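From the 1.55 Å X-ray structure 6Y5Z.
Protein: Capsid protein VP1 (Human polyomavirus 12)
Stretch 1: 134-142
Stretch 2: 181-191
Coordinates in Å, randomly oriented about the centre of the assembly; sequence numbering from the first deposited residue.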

# COMPACT_ATOMS: atom_id res chain seq x y z
N PRO D 134 14.72 29.63 8.05
CA PRO D 134 13.38 29.18 8.42
C PRO D 134 12.61 28.63 7.21
O PRO D 134 12.80 29.08 6.09
CB PRO D 134 12.72 30.45 8.97
CG PRO D 134 13.90 31.31 9.43
CD PRO D 134 14.99 31.04 8.42
N LEU D 135 11.76 27.66 7.49
CA LEU D 135 10.84 27.08 6.48
C LEU D 135 9.94 28.18 5.91
O LEU D 135 9.31 28.93 6.69
CB LEU D 135 10.04 25.95 7.14
CG LEU D 135 8.99 25.27 6.25
CD1 LEU D 135 9.67 24.43 5.19
CD2 LEU D 135 8.06 24.41 7.09
N ASP D 136 9.88 28.30 4.59
CA ASP D 136 8.94 29.23 3.91
C ASP D 136 7.54 28.61 3.90
O ASP D 136 7.42 27.39 3.57
CB ASP D 136 9.40 29.53 2.49
CG ASP D 136 10.72 30.27 2.43
OD1 ASP D 136 10.79 31.36 3.05
OD2 ASP D 136 11.67 29.75 1.79
N LEU D 137 6.53 29.38 4.30
CA LEU D 137 5.12 28.95 4.41
C LEU D 137 4.26 29.71 3.40
O LEU D 137 4.47 30.92 3.17
CB LEU D 137 4.59 29.18 5.83
CG LEU D 137 5.33 28.45 6.95
CD1 LEU D 137 4.78 28.89 8.30
CD2 LEU D 137 5.21 26.95 6.79
N GLN D 138 3.27 29.00 2.86
CA GLN D 138 2.24 29.55 1.97
C GLN D 138 0.91 29.41 2.71
O GLN D 138 0.57 28.29 3.16
CB GLN D 138 2.24 28.83 0.63
CG GLN D 138 0.99 29.09 -0.20
CD GLN D 138 0.91 30.51 -0.71
OE1 GLN D 138 1.81 30.97 -1.40
NE2 GLN D 138 -0.23 31.15 -0.47
N GLY D 139 0.20 30.52 2.88
CA GLY D 139 -1.11 30.49 3.54
C GLY D 139 -2.19 29.94 2.64
O GLY D 139 -2.18 30.20 1.44
N ILE D 140 -3.10 29.19 3.24
CA ILE D 140 -4.26 28.56 2.55
C ILE D 140 -5.18 28.04 3.65
O ILE D 140 -4.68 27.61 4.70
CB ILE D 140 -3.81 27.48 1.54
CG1 ILE D 140 -5.02 26.89 0.82
CG2 ILE D 140 -2.93 26.42 2.23
CD1 ILE D 140 -4.69 26.13 -0.44
N GLN D 141 -6.49 28.17 3.47
CA GLN D 141 -7.48 27.86 4.53
C GLN D 141 -8.65 27.11 3.92
O GLN D 141 -9.00 27.36 2.75
CB GLN D 141 -8.01 29.14 5.18
CG GLN D 141 -6.91 29.97 5.82
CD GLN D 141 -7.35 31.24 6.51
OE1 GLN D 141 -6.49 32.05 6.86
NE2 GLN D 141 -8.65 31.44 6.74
N GLN D 142 -9.33 26.32 4.75
CA GLN D 142 -10.58 25.63 4.34
C GLN D 142 -11.72 26.66 4.21
O GLN D 142 -12.60 26.46 3.36
CB GLN D 142 -10.90 24.50 5.32
CG GLN D 142 -12.08 23.64 4.86
CD GLN D 142 -12.01 22.27 5.48
OE1 GLN D 142 -11.48 21.32 4.89
NE2 GLN D 142 -12.44 22.20 6.73
N LYS D 181 2.98 28.49 17.20
CA LYS D 181 2.18 29.71 16.93
C LYS D 181 1.60 29.73 15.52
O LYS D 181 0.71 30.57 15.27
CB LYS D 181 3.05 30.96 17.14
CG LYS D 181 3.64 31.08 18.53
CD LYS D 181 2.63 31.24 19.64
CE LYS D 181 3.25 31.54 20.99
N TYR D 182 2.11 28.91 14.59
CA TYR D 182 1.63 28.86 13.18
C TYR D 182 0.74 27.64 13.04
O TYR D 182 1.26 26.50 13.07
CB TYR D 182 2.82 28.77 12.23
CG TYR D 182 3.62 30.04 12.07
CD1 TYR D 182 4.50 30.47 13.04
CD2 TYR D 182 3.50 30.81 10.92
CE1 TYR D 182 5.23 31.64 12.90
CE2 TYR D 182 4.23 31.98 10.76
CZ TYR D 182 5.09 32.40 11.75
OH TYR D 182 5.76 33.59 11.58
N PRO D 183 -0.60 27.79 12.97
CA PRO D 183 -1.46 26.61 12.93
C PRO D 183 -1.26 25.82 11.63
O PRO D 183 -1.10 26.40 10.57
CB PRO D 183 -2.91 27.12 12.95
CG PRO D 183 -2.80 28.61 13.18
CD PRO D 183 -1.37 29.04 12.93
N ILE D 184 -1.27 24.49 11.71
CA ILE D 184 -1.08 23.73 10.44
C ILE D 184 -2.28 23.99 9.51
O ILE D 184 -2.11 23.96 8.29
CB ILE D 184 -0.82 22.23 10.67
CG1 ILE D 184 -2.05 21.50 11.19
CG2 ILE D 184 0.40 21.99 11.57
CD1 ILE D 184 -1.90 19.99 11.12
N GLU D 185 -3.47 24.28 10.05
CA GLU D 185 -4.68 24.38 9.19
C GLU D 185 -4.63 25.63 8.30
O GLU D 185 -5.46 25.71 7.41
CB GLU D 185 -5.97 24.25 9.99
CG GLU D 185 -6.30 25.47 10.79
CD GLU D 185 -7.66 25.44 11.43
OE1 GLU D 185 -8.02 24.40 12.06
OE2 GLU D 185 -8.36 26.47 11.32
N THR D 186 -3.68 26.55 8.49
CA THR D 186 -3.61 27.78 7.66
C THR D 186 -2.32 27.86 6.86
O THR D 186 -2.19 28.81 6.13
CB THR D 186 -3.79 29.07 8.48
OG1 THR D 186 -2.68 29.31 9.34
CG2 THR D 186 -5.06 29.05 9.30
N TRP D 187 -1.36 26.95 7.04
CA TRP D 187 -0.00 27.13 6.45
C TRP D 187 0.53 25.82 5.87
O TRP D 187 0.56 24.80 6.61
CB TRP D 187 0.99 27.62 7.51
CG TRP D 187 0.73 28.98 8.10
CD1 TRP D 187 0.37 29.24 9.38
CD2 TRP D 187 0.85 30.24 7.44
NE1 TRP D 187 0.27 30.60 9.57
CE2 TRP D 187 0.57 31.24 8.40
CE3 TRP D 187 1.20 30.63 6.14
CZ2 TRP D 187 0.60 32.59 8.08
CZ3 TRP D 187 1.19 31.97 5.82
CH2 TRP D 187 0.92 32.94 6.79
N SER D 188 1.00 25.88 4.64
CA SER D 188 1.64 24.77 3.90
C SER D 188 3.09 25.14 3.71
O SER D 188 3.41 26.31 3.50
CB SER D 188 1.00 24.60 2.55
OG SER D 188 -0.36 24.25 2.68
N PRO D 189 4.01 24.16 3.64
CA PRO D 189 5.35 24.45 3.15
C PRO D 189 5.22 25.00 1.73
O PRO D 189 4.40 24.50 0.95
CB PRO D 189 6.12 23.13 3.19
CG PRO D 189 5.22 22.17 3.91
CD PRO D 189 3.83 22.75 3.98
N ASP D 190 5.95 26.07 1.44
CA ASP D 190 5.84 26.79 0.15
C ASP D 190 6.75 26.16 -0.90
O ASP D 190 7.99 26.28 -0.82
CB ASP D 190 6.18 28.27 0.35
CG ASP D 190 5.95 29.10 -0.90
OD1 ASP D 190 5.60 28.53 -1.96
OD2 ASP D 190 6.11 30.32 -0.79
N PRO D 191 6.22 25.46 -1.93
CA PRO D 191 7.08 24.80 -2.90
C PRO D 191 7.75 25.78 -3.88
O PRO D 191 8.63 25.40 -4.61
CB PRO D 191 6.12 23.87 -3.66
CG PRO D 191 4.81 24.59 -3.57
CD PRO D 191 4.79 25.26 -2.21
O HOH W 1 6.72 31.52 1.65
O HOH W 2 -8.10 25.19 7.18

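Two stretches of one VP1 chain pair as antiparallel strands, one ending at Gly139 and the other spanning 187-189, and bury 645 Å² between them. Backbone hydrogen bonds form the frame. Gln138 and Ser188 face each other as a hydrogen-bonded pair: Gln138 N donates to Ser188 O (2.8 Å) and Ser188 N to Gln138 O (2.9 Å), both nearly straight. The ladder continues with Asp190 N to Asp136 O (2.9 Å) and, past the end of the first strand, with Ile140 N to Thr186 O (3.1 Å). CA-H...O contacts fill in between: Leu137 CA lies 3.3 Å from Ser188 O, and Gly139 CA 3.3 Å from Thr186 O, so each of these carbonyls meets both an N-H and a CA-H of neighbouring residues. Beyond the ladder, Ile140 O and Glu185 O approach to 3.4 Å as two acceptors, without a hydrogen bond.

Apolar packing centres on Leu137. Its CB lies 3.7 Å from Trp187 CE3, while CD1 sits over one face of the indole and reaches Tyr182 CD2 at 3.5 Å. Gly139 pairs with Trp187 without hydrogen bonds, and its N comes within 3.4 Å of Trp187 CE3; an ideal CB on Gly139 would stand a tight 3.2 Å from Trp187 CZ3, so the bare backbone leaves room for the ring. Leu135 CD1 touches Pro189 CB more loosely, at 4.3 Å.

On the sheet face bearing Gln138 and Ser188, Ile140 CG2 packs 3.4 Å from Ser188 OG. The Gln138 side chain folds back along its own strand, where NE2 donates to Gly139 O (2.9 Å).

Two waters extend the pairing. Water 1 lies 2.8 Å from both Leu137 O and Asp190 OD2, linking backbone to carboxylate. Water 2 accepts from Gln142 N (2.9 Å) and donates to Glu185 O (2.7 Å), bridging the stretches where the direct ladder has ended.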